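Local atomic coordinates of SusD homolog (Bacteroides thetaiotaomicron, PDB entry 3EHM), a protein that probably binds mucin O-glycans at the surface of a gut bacterium, as a SusD-type protein that takes part in their utilization. Residues A[317-321]-A[322-326]; A[332-335]-A[336-339]; A[418-421]-A[422-425]; A[426-429]-A[430-433]. All coordinates share one frame; numbering follows the deposited sequence.

All four examples are short-range contacts at the surface of a protein built mainly on helices, and each shows how polar side chains tie adjoining residues together. Interactions 1 and 2 lie in the same connection, between strands 304-306 and 339-342, with centres about 24 Å apart. Both are type I turns reinforced by serine hydroxyls, but only interaction 1 adds a salt bridge. Interactions 3 and 4 follow directly on one another and touch, their centres about 9 Å apart; the turn of interaction 3 leads to the helix start of interaction 4. The aromatic pair Y423 and W420 marks the former, a capping hydroxyl and regular helix bonds the latter, and bridging waters occur in both. Buried members are few: S324, W420 and E432 are examples.

Interaction 1: A[317-321]-A[322-326]; sequences SKSET and SYSAK
S324 grips the backbone oxygen of T321 twice. Its hydroxyl OG donates to T321 O at 2.6 Å, in the carbonyl plane and on a lone pair, while the amide S324 N reaches the same oxygen at 2.9 Å from well above that plane. The second bond closes a type I turn from T321 to S324. With chi1 at 75°, S324 OG sits between its own backbone N and carbonyl carbon, from where it can also accept from K326 N at 3.2 Å, forming an ST turn. T321 makes a further link through its side chain, since OG1 accepts from Y323 N at 3.1 Å. Farther out, K326 NZ meets E320 OE1 at 3.3 Å in a salt bridge whose hydrogen bond is weak. The two side chains pass at a slant, and K326 CD lies 3.6 Å from E320 CB. Packing is tight against S319, whose CB comes within 3.4 Å of S324 CB. Beyond the loop, S319 O accepts from N70 and the ring of Y323 meets Y297 edge-to-face. With an alanine here in place of S324, T321 O would probably keep only the amide of its two donors and K326 N would lose its acceptor. One hydroxyl, donor and acceptor at once, thus couples the turn to the 3-10 segment that starts behind it.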
loop_
_atom_site.group_PDB
_atom_site.type_symbol
_atom_site.label_atom_id
_atom_site.label_comp_id
_atom_site.label_asym_id
_atom_site.label_seq_id
_atom_site.Cartn_x
_atom_site.Cartn_y
_atom_site.Cartn_z
ATOM N N SER A 317 -13.172 0.180 22.951
ATOM C CA SER A 317 -12.094 -0.596 23.554
ATOM C C SER A 317 -12.119 -2.025 23.020
ATOM O O SER A 317 -13.124 -2.477 22.477
ATOM C CB SER A 317 -12.253 -0.630 25.079
ATOM O OG SER A 317 -12.120 0.666 25.633
ATOM N N LYS A 318 -11.007 -2.734 23.179
ATOM C CA LYS A 318 -10.925 -4.118 22.733
ATOM C C LYS A 318 -11.917 -4.959 23.533
ATOM O O LYS A 318 -12.123 -4.714 24.715
ATOM C CB LYS A 318 -9.515 -4.666 22.960
ATOM C CG LYS A 318 -9.363 -6.136 22.594
ATOM C CD LYS A 318 -7.970 -6.649 22.913
ATOM C CE LYS A 318 -7.831 -8.117 22.545
ATOM N NZ LYS A 318 -6.518 -8.676 22.967
ATOM N N SER A 319 -12.531 -5.945 22.891
ATOM C CA SER A 319 -13.477 -6.821 23.574
ATOM C C SER A 319 -13.284 -8.256 23.092
ATOM O O SER A 319 -12.819 -8.485 21.973
ATOM C CB SER A 319 -14.913 -6.369 23.313
ATOM O OG SER A 319 -15.833 -7.242 23.947
ATOM N N GLU A 320 -13.641 -9.221 23.933
ATOM C CA GLU A 320 -13.474 -10.621 23.571
ATOM C C GLU A 320 -14.696 -11.503 23.811
ATOM O O GLU A 320 -14.577 -12.724 23.833
ATOM C CB GLU A 320 -12.271 -11.206 24.317
ATOM C CG GLU A 320 -10.977 -10.434 24.086
ATOM C CD GLU A 320 -9.758 -11.140 24.651
ATOM O OE1 GLU A 320 -9.441 -12.255 24.187
ATOM O OE2 GLU A 320 -9.113 -10.578 25.559
ATOM N N THR A 321 -15.867 -10.899 23.982
ATOM C CA THR A 321 -17.076 -11.691 24.207
ATOM C C THR A 321 -17.581 -12.238 22.878
ATOM O O THR A 321 -17.102 -11.844 21.815
ATOM C CB THR A 321 -18.193 -10.855 24.828
ATOM O OG1 THR A 321 -18.770 -10.014 23.825
ATOM C CG2 THR A 321 -17.643 -9.989 25.951
ATOM N N SER A 322 -18.555 -13.139 22.935
ATOM C CA SER A 322 -19.113 -13.732 21.725
ATOM C C SER A 322 -19.834 -12.692 20.864
ATOM O O SER A 322 -20.138 -12.948 19.702
ATOM C CB SER A 322 -20.090 -14.851 22.085
ATOM O OG SER A 322 -21.247 -14.321 22.705
ATOM N N TYR A 323 -20.113 -11.529 21.443
ATOM C CA TYR A 323 -20.792 -10.451 20.723
ATOM C C TYR A 323 -19.797 -9.361 20.317
ATOM O O TYR A 323 -20.195 -8.313 19.816
ATOM C CB TYR A 323 -21.867 -9.810 21.610
ATOM C CG TYR A 323 -23.086 -10.664 21.878
ATOM C CD1 TYR A 323 -24.011 -10.932 20.870
ATOM C CD2 TYR A 323 -23.326 -11.187 23.148
ATOM C CE1 TYR A 323 -25.153 -11.696 21.121
ATOM C CE2 TYR A 323 -24.463 -11.955 23.410
ATOM C CZ TYR A 323 -25.369 -12.204 22.393
ATOM O OH TYR A 323 -26.492 -12.958 22.648
ATOM N N SER A 324 -18.508 -9.613 20.527
ATOM C CA SER A 324 -17.479 -8.616 20.232
ATOM C C SER A 324 -16.796 -8.736 18.878
ATOM O O SER A 324 -16.976 -9.713 18.155
ATOM C CB SER A 324 -16.400 -8.663 21.308
ATOM O OG SER A 324 -15.586 -9.806 21.120
ATOM N N ALA A 325 -15.979 -7.734 18.560
ATOM C CA ALA A 325 -15.250 -7.713 17.301
ATOM C C ALA A 325 -14.214 -8.832 17.265
ATOM O O ALA A 325 -13.625 -9.100 16.221
ATOM C CB ALA A 325 -14.578 -6.354 17.100
ATOM N N LYS A 326 -13.984 -9.485 18.401
ATOM C CA LYS A 326 -13.026 -10.581 18.418
ATOM C C LYS A 326 -13.514 -11.627 17.429
ATOM O O LYS A 326 -12.716 -12.323 16.802
ATOM C CB LYS A 326 -12.904 -11.209 19.813
ATOM C CG LYS A 326 -12.051 -12.481 19.817
ATOM C CD LYS A 326 -11.778 -13.022 21.214
ATOM C CE LYS A 326 -10.985 -14.328 21.139
ATOM N NZ LYS A 326 -10.609 -14.846 22.488
#

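Interaction 2: A[332-335]-A[336-339]; sequences KVDS and NSPL
A type I beta turn from D334 to S337 reverses the chain just ahead of strand 339-342, and its two end residues are joined by both backbone and side chain. S337 N donates to D334 O at 3.0 Å, the bond that defines the turn. The return link runs from D334 N to S337 OG, 2.9 Å long and nearly straight at 173°. S337 OG lies beside its own backbone N, chi1 -62°, which points the hydroxyl back at the incoming arm of the turn, at D334 N. D334 contributes its carboxylate as well, OD1 taking a weak bond from N336 N at 3.0 Å. Next to these polar links, V333 CG2 presses on S337 CB at 3.5 Å, a tight carbon contact; V333 itself leans on L261 of helix 261-266. On the outgoing side, one water donates to both S335 O, 3.0 Å away, and S337 O, 2.9 Å away. The latter oxygen also accepts from N258. S337 therefore serves the turn with its amide and its hydroxyl together, so that the bend depends on more than a single backbone bond, and the water and N258 satisfy carbonyls that the turn itself does not use.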
loop_
_atom_site.group_PDB
_atom_site.type_symbol
_atom_site.label_atom_id
_atom_site.label_comp_id
_atom_site.label_asym_id
_atom_site.label_seq_id
_atom_site.Cartn_x
_atom_site.Cartn_y
_atom_site.Cartn_z
ATOM N N LYS A 332 -8.320 -13.837 5.868
ATOM C CA LYS A 332 -7.891 -15.222 5.737
ATOM C C LYS A 332 -6.390 -15.197 5.505
ATOM O O LYS A 332 -5.902 -14.489 4.618
ATOM C CB LYS A 332 -8.578 -15.905 4.553
ATOM C CG LYS A 332 -9.991 -16.364 4.840
ATOM C CD LYS A 332 -10.529 -17.234 3.708
ATOM C CE LYS A 332 -11.896 -17.802 4.063
ATOM N NZ LYS A 332 -12.488 -18.566 2.934
ATOM N N VAL A 333 -5.656 -15.948 6.313
ATOM C CA VAL A 333 -4.210 -15.990 6.182
ATOM C C VAL A 333 -3.630 -17.099 7.051
ATOM O O VAL A 333 -4.207 -17.465 8.075
ATOM C CB VAL A 333 -3.576 -14.631 6.605
ATOM C CG1 VAL A 333 -3.922 -14.315 8.063
ATOM C CG2 VAL A 333 -2.066 -14.674 6.426
ATOM N N ASP A 334 -2.512 -17.665 6.616
ATOM C CA ASP A 334 -1.844 -18.694 7.405
ATOM C C ASP A 334 -0.350 -18.382 7.422
ATOM O O ASP A 334 0.101 -17.451 6.753
ATOM C CB ASP A 334 -2.128 -20.096 6.854
ATOM C CG ASP A 334 -1.788 -20.233 5.396
ATOM O OD1 ASP A 334 -0.614 -20.015 5.034
ATOM O OD2 ASP A 334 -2.701 -20.570 4.608
ATOM N N SER A 335 0.419 -19.151 8.184
ATOM C CA SER A 335 1.849 -18.895 8.312
ATOM C C SER A 335 2.625 -18.828 6.999
ATOM O O SER A 335 3.584 -18.063 6.886
ATOM C CB SER A 335 2.488 -19.933 9.242
ATOM O OG SER A 335 2.314 -21.244 8.741
ATOM N N ASN A 336 2.205 -19.609 6.008
ATOM C CA ASN A 336 2.889 -19.640 4.717
ATOM C C ASN A 336 2.376 -18.632 3.693
ATOM O O ASN A 336 2.871 -18.581 2.566
ATOM C CB ASN A 336 2.815 -21.051 4.116
ATOM C CG ASN A 336 3.561 -22.075 4.948
ATOM O OD1 ASN A 336 4.744 -21.903 5.248
ATOM N ND2 ASN A 336 2.874 -23.149 5.327
ATOM N N SER A 337 1.389 -17.829 4.078
ATOM C CA SER A 337 0.844 -16.835 3.161
ATOM C C SER A 337 1.894 -15.781 2.828
ATOM O O SER A 337 2.725 -15.418 3.663
ATOM C CB SER A 337 -0.381 -16.150 3.769
ATOM O OG SER A 337 -1.419 -17.077 4.008
ATOM N N PRO A 338 1.866 -15.272 1.596
ATOM C CA PRO A 338 2.837 -14.258 1.191
ATOM C C PRO A 338 2.363 -12.832 1.442
ATOM O O PRO A 338 1.231 -12.601 1.866
ATOM C CB PRO A 338 2.996 -14.530 -0.295
ATOM C CG PRO A 338 1.593 -14.868 -0.697
ATOM C CD PRO A 338 1.099 -15.764 0.435
ATOM N N LEU A 339 3.266 -11.888 1.203
ATOM C CA LEU A 339 2.969 -10.466 1.299
ATOM C C LEU A 339 3.319 -10.026 -0.115
ATOM O O LEU A 339 4.324 -10.472 -0.669
ATOM C CB LEU A 339 3.860 -9.771 2.329
ATOM C CG LEU A 339 3.485 -10.055 3.787
ATOM C CD1 LEU A 339 4.307 -9.171 4.713
ATOM C CD2 LEU A 339 2.003 -9.784 3.995
HETATM O O HOH W 1 5.042 -16.752 4.661
#

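Interaction 3: A[418-421]-A[422-425]; sequences PKWD and DYTG
Y423 folds its ring back against the backbone of W420 and D421, obliquely; these are the two central residues of the type I turn that runs from K419 to D422. From CB the side chain leaves with CG beside its own backbone N, chi1 -56°, which carries the ring back along the preceding residues. One flank then meets D421: CD1 lies 3.5 Å from D421 O, and CE1 is 3.6 Å from D421 C. On the other flank CE2 comes to 3.4 Å from W420 O, and CZ is closer still to that oxygen. At the tip, Y423 OH sits over one face of the W420 indole, 3.6 Å above its plane and shifted toward the rim, with the two side chains set obliquely to each other. The hydroxyl accepts from Q433 NE2 of helix 429-445, its strongest polar partner. A water at the ring edge, in the plane, is 3.0 Å from Y423 OH and donates to D421 OD1. A second water joins D421 O to Y423 N. Within the turn itself, D422 N bonds to K419 O at 3.2 Å, and K436 NZ bonds to the carbonyl oxygens of both K419 and D422. The carboxylate of D422 turns away to S417 and K393. The tyrosine's ring carbons thus pack beside two carbonyls, while Q433 and a water hold its hydroxyl where it lies over the indole, and this ties the turn to the helix that follows.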
loop_
_atom_site.group_PDB
_atom_site.type_symbol
_atom_site.label_atom_id
_atom_site.label_comp_id
_atom_site.label_asym_id
_atom_site.label_seq_id
_atom_site.Cartn_x
_atom_site.Cartn_y
_atom_site.Cartn_z
ATOM N N PRO A 418 -19.345 -1.503 -10.797
ATOM C CA PRO A 418 -18.243 -2.167 -11.501
ATOM C C PRO A 418 -18.313 -2.026 -13.020
ATOM O O PRO A 418 -17.283 -1.926 -13.690
ATOM C CB PRO A 418 -18.389 -3.634 -11.081
ATOM C CG PRO A 418 -19.141 -3.568 -9.784
ATOM C CD PRO A 418 -20.157 -2.494 -10.072
ATOM N N LYS A 419 -19.526 -2.023 -13.565
ATOM C CA LYS A 419 -19.695 -1.936 -15.015
ATOM C C LYS A 419 -19.156 -0.630 -15.583
ATOM O O LYS A 419 -19.553 0.457 -15.172
ATOM C CB LYS A 419 -21.169 -2.115 -15.390
ATOM C CG LYS A 419 -21.406 -2.237 -16.885
ATOM C CD LYS A 419 -22.875 -2.490 -17.190
ATOM C CE LYS A 419 -23.125 -2.523 -18.689
ATOM N NZ LYS A 419 -24.579 -2.662 -18.975
ATOM N N TRP A 420 -18.254 -0.750 -16.549
ATOM C CA TRP A 420 -17.625 0.414 -17.157
ATOM C C TRP A 420 -18.580 1.467 -17.719
ATOM O O TRP A 420 -18.418 2.657 -17.453
ATOM C CB TRP A 420 -16.657 -0.040 -18.253
ATOM C CG TRP A 420 -15.924 1.092 -18.899
ATOM C CD1 TRP A 420 -16.246 1.719 -20.071
ATOM C CD2 TRP A 420 -14.762 1.755 -18.394
ATOM N NE1 TRP A 420 -15.354 2.731 -20.326
ATOM C CE2 TRP A 420 -14.431 2.774 -19.313
ATOM C CE3 TRP A 420 -13.966 1.587 -17.253
ATOM C CZ2 TRP A 420 -13.335 3.623 -19.128
ATOM C CZ3 TRP A 420 -12.876 2.432 -17.068
ATOM C CH2 TRP A 420 -12.571 3.437 -18.003
ATOM N N ASP A 421 -19.576 1.025 -18.481
ATOM C CA ASP A 421 -20.537 1.928 -19.111
ATOM C C ASP A 421 -21.687 2.418 -18.227
ATOM O O ASP A 421 -22.573 3.128 -18.707
ATOM C CB ASP A 421 -21.126 1.256 -20.356
ATOM C CG ASP A 421 -20.059 0.722 -21.292
ATOM O OD1 ASP A 421 -19.154 1.498 -21.673
ATOM O OD2 ASP A 421 -20.126 -0.477 -21.653
ATOM N N ASP A 422 -21.673 2.052 -16.948
ATOM C CA ASP A 422 -22.736 2.446 -16.018
ATOM C C ASP A 422 -22.314 3.656 -15.180
ATOM O O ASP A 422 -21.520 3.520 -14.249
ATOM C CB ASP A 422 -23.072 1.258 -15.111
ATOM C CG ASP A 422 -24.222 1.539 -14.169
ATOM O OD1 ASP A 422 -25.292 1.974 -14.640
ATOM O OD2 ASP A 422 -24.062 1.312 -12.952
ATOM N N TYR A 423 -22.860 4.831 -15.493
ATOM C CA TYR A 423 -22.487 6.056 -14.781
ATOM C C TYR A 423 -23.514 6.653 -13.826
ATOM O O TYR A 423 -24.681 6.827 -14.170
ATOM C CB TYR A 423 -22.062 7.125 -15.789
ATOM C CG TYR A 423 -20.950 6.655 -16.680
ATOM C CD1 TYR A 423 -21.205 6.220 -17.977
ATOM C CD2 TYR A 423 -19.649 6.554 -16.195
ATOM C CE1 TYR A 423 -20.189 5.685 -18.768
ATOM C CE2 TYR A 423 -18.632 6.020 -16.971
ATOM C CZ TYR A 423 -18.905 5.585 -18.253
ATOM O OH TYR A 423 -17.895 5.020 -19.000
ATOM N N THR A 424 -23.056 6.983 -12.624
ATOM C CA THR A 424 -23.916 7.575 -11.613
ATOM C C THR A 424 -24.202 9.024 -11.981
ATOM O O THR A 424 -25.270 9.548 -11.684
ATOM C CB THR A 424 -23.254 7.490 -10.230
ATOM O OG1 THR A 424 -23.125 6.110 -9.871
ATOM C CG2 THR A 424 -24.089 8.202 -9.177
ATOM N N GLY A 425 -23.238 9.666 -12.632
ATOM C CA GLY A 425 -23.430 11.037 -13.064
ATOM C C GLY A 425 -23.234 12.155 -12.060
ATOM O O GLY A 425 -23.616 13.294 -12.341
HETATM O O HOH W 2 -24.928 5.088 -17.565
HETATM O O HOH W 3 -19.057 4.148 -21.604
#

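Interaction 4: A[426-429]-A[430-433]; sequences NLSK and QEEQ
S428 caps the N-terminus of helix 429-445, where the loop arriving from helix 384-388 enters the helix at the protein surface. Its OG accepts from E431 N at 3.1 Å with an N-H...O angle of 154°, supplying an acceptor that the missing preceding turn cannot. The hydroxyl occupies the position between backbone N and carbonyl carbon, chi1 67°, and E431 CG packs against it. Regular helix bonds take over at once: E432 N reaches S428 O and Q433 N reaches K429 O, each at 2.9 Å. Just before the cap, L427 CB rests 3.8 Å from E431 CB, and a water joins L427 O to E432 OE1, donating to both. E431 forms a salt bridge with R523, while E432, buried, turns back to accept from T424 N. Farther along, the Q433 side chain slants across K429, NE2 3.7 Å from K429 CE, and NE2 goes on to the hydroxyl of Y423. With a leucine in place of Q433, that hydroxyl would probably lose this amide donor, and the preceding loop would be held less firmly to the helix. Acidic side chains in the first turn are likely to suit the partial positive charge of a helix start, and the arrangement as a whole is a classic serine N-cap.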
loop_
_atom_site.group_PDB
_atom_site.type_symbol
_atom_site.label_atom_id
_atom_site.label_comp_id
_atom_site.label_asym_id
_atom_site.label_seq_id
_atom_site.Cartn_x
_atom_site.Cartn_y
_atom_site.Cartn_z
ATOM N N ASN A 426 -22.665 11.864 -10.894
ATOM C CA ASN A 426 -22.431 12.926 -9.921
ATOM C C ASN A 426 -21.144 13.642 -10.336
ATOM O O ASN A 426 -21.070 14.870 -10.317
ATOM C CB ASN A 426 -22.293 12.365 -8.503
ATOM C CG ASN A 426 -22.076 13.454 -7.468
ATOM O OD1 ASN A 426 -22.933 14.317 -7.264
ATOM N ND2 ASN A 426 -20.926 13.424 -6.811
ATOM N N LEU A 427 -20.139 12.857 -10.719
ATOM C CA LEU A 427 -18.861 13.395 -11.179
ATOM C C LEU A 427 -18.917 13.401 -12.704
ATOM O O LEU A 427 -19.838 12.830 -13.298
ATOM C CB LEU A 427 -17.701 12.492 -10.744
ATOM C CG LEU A 427 -17.550 12.114 -9.271
ATOM C CD1 LEU A 427 -16.412 11.107 -9.127
ATOM C CD2 LEU A 427 -17.283 13.356 -8.438
ATOM N N SER A 428 -17.938 14.033 -13.344
ATOM C CA SER A 428 -17.908 14.050 -14.802
ATOM C C SER A 428 -17.691 12.604 -15.239
ATOM O O SER A 428 -17.290 11.765 -14.436
ATOM C CB SER A 428 -16.755 14.919 -15.309
ATOM O OG SER A 428 -15.505 14.342 -14.974
ATOM N N LYS A 429 -17.950 12.311 -16.508
ATOM C CA LYS A 429 -17.779 10.956 -17.008
ATOM C C LYS A 429 -16.340 10.475 -16.846
ATOM O O LYS A 429 -16.104 9.362 -16.373
ATOM C CB LYS A 429 -18.186 10.872 -18.478
ATOM C CG LYS A 429 -18.155 9.462 -19.030
ATOM C CD LYS A 429 -18.594 9.433 -20.479
ATOM C CE LYS A 429 -18.533 8.027 -21.042
ATOM N NZ LYS A 429 -18.998 7.981 -22.458
ATOM N N GLN A 430 -15.379 11.308 -17.239
ATOM C CA GLN A 430 -13.975 10.931 -17.119
ATOM C C GLN A 430 -13.611 10.701 -15.652
ATOM O O GLN A 430 -12.895 9.754 -15.326
ATOM C CB GLN A 430 -13.064 12.012 -17.712
ATOM C CG GLN A 430 -11.588 11.615 -17.719
ATOM C CD GLN A 430 -10.690 12.672 -18.336
ATOM O OE1 GLN A 430 -10.639 13.810 -17.872
ATOM N NE2 GLN A 430 -9.969 12.294 -19.386
ATOM N N GLU A 431 -14.103 11.566 -14.771
ATOM C CA GLU A 431 -13.819 11.432 -13.344
ATOM C C GLU A 431 -14.390 10.139 -12.773
ATOM O O GLU A 431 -13.770 9.516 -11.914
ATOM C CB GLU A 431 -14.384 12.625 -12.566
ATOM C CG GLU A 431 -13.516 13.878 -12.617
ATOM C CD GLU A 431 -12.314 13.800 -11.681
ATOM O OE1 GLU A 431 -12.519 13.643 -10.457
ATOM O OE2 GLU A 431 -11.167 13.903 -12.166
ATOM N N GLU A 432 -15.571 9.738 -13.240
ATOM C CA GLU A 432 -16.176 8.508 -12.739
ATOM C C GLU A 432 -15.449 7.293 -13.290
ATOM O O GLU A 432 -15.351 6.268 -12.621
ATOM C CB GLU A 432 -17.666 8.427 -13.094
ATOM C CG GLU A 432 -18.348 7.240 -12.417
ATOM C CD GLU A 432 -19.865 7.304 -12.452
ATOM O OE1 GLU A 432 -20.418 8.354 -12.849
ATOM O OE2 GLU A 432 -20.501 6.297 -12.070
ATOM N N GLN A 433 -14.942 7.406 -14.514
ATOM C CA GLN A 433 -14.196 6.309 -15.109
ATOM C C GLN A 433 -12.934 6.099 -14.270
ATOM O O GLN A 433 -12.540 4.962 -14.005
ATOM C CB GLN A 433 -13.843 6.633 -16.564
ATOM C CG GLN A 433 -15.073 6.743 -17.458
ATOM C CD GLN A 433 -14.740 7.036 -18.912
ATOM O OE1 GLN A 433 -13.858 7.841 -19.207
ATOM N NE2 GLN A 433 -15.465 6.398 -19.827
HETATM O O HOH W 4 -20.480 10.007 -10.522
HETATM O O HOH W 5 -20.318 10.336 -14.584
#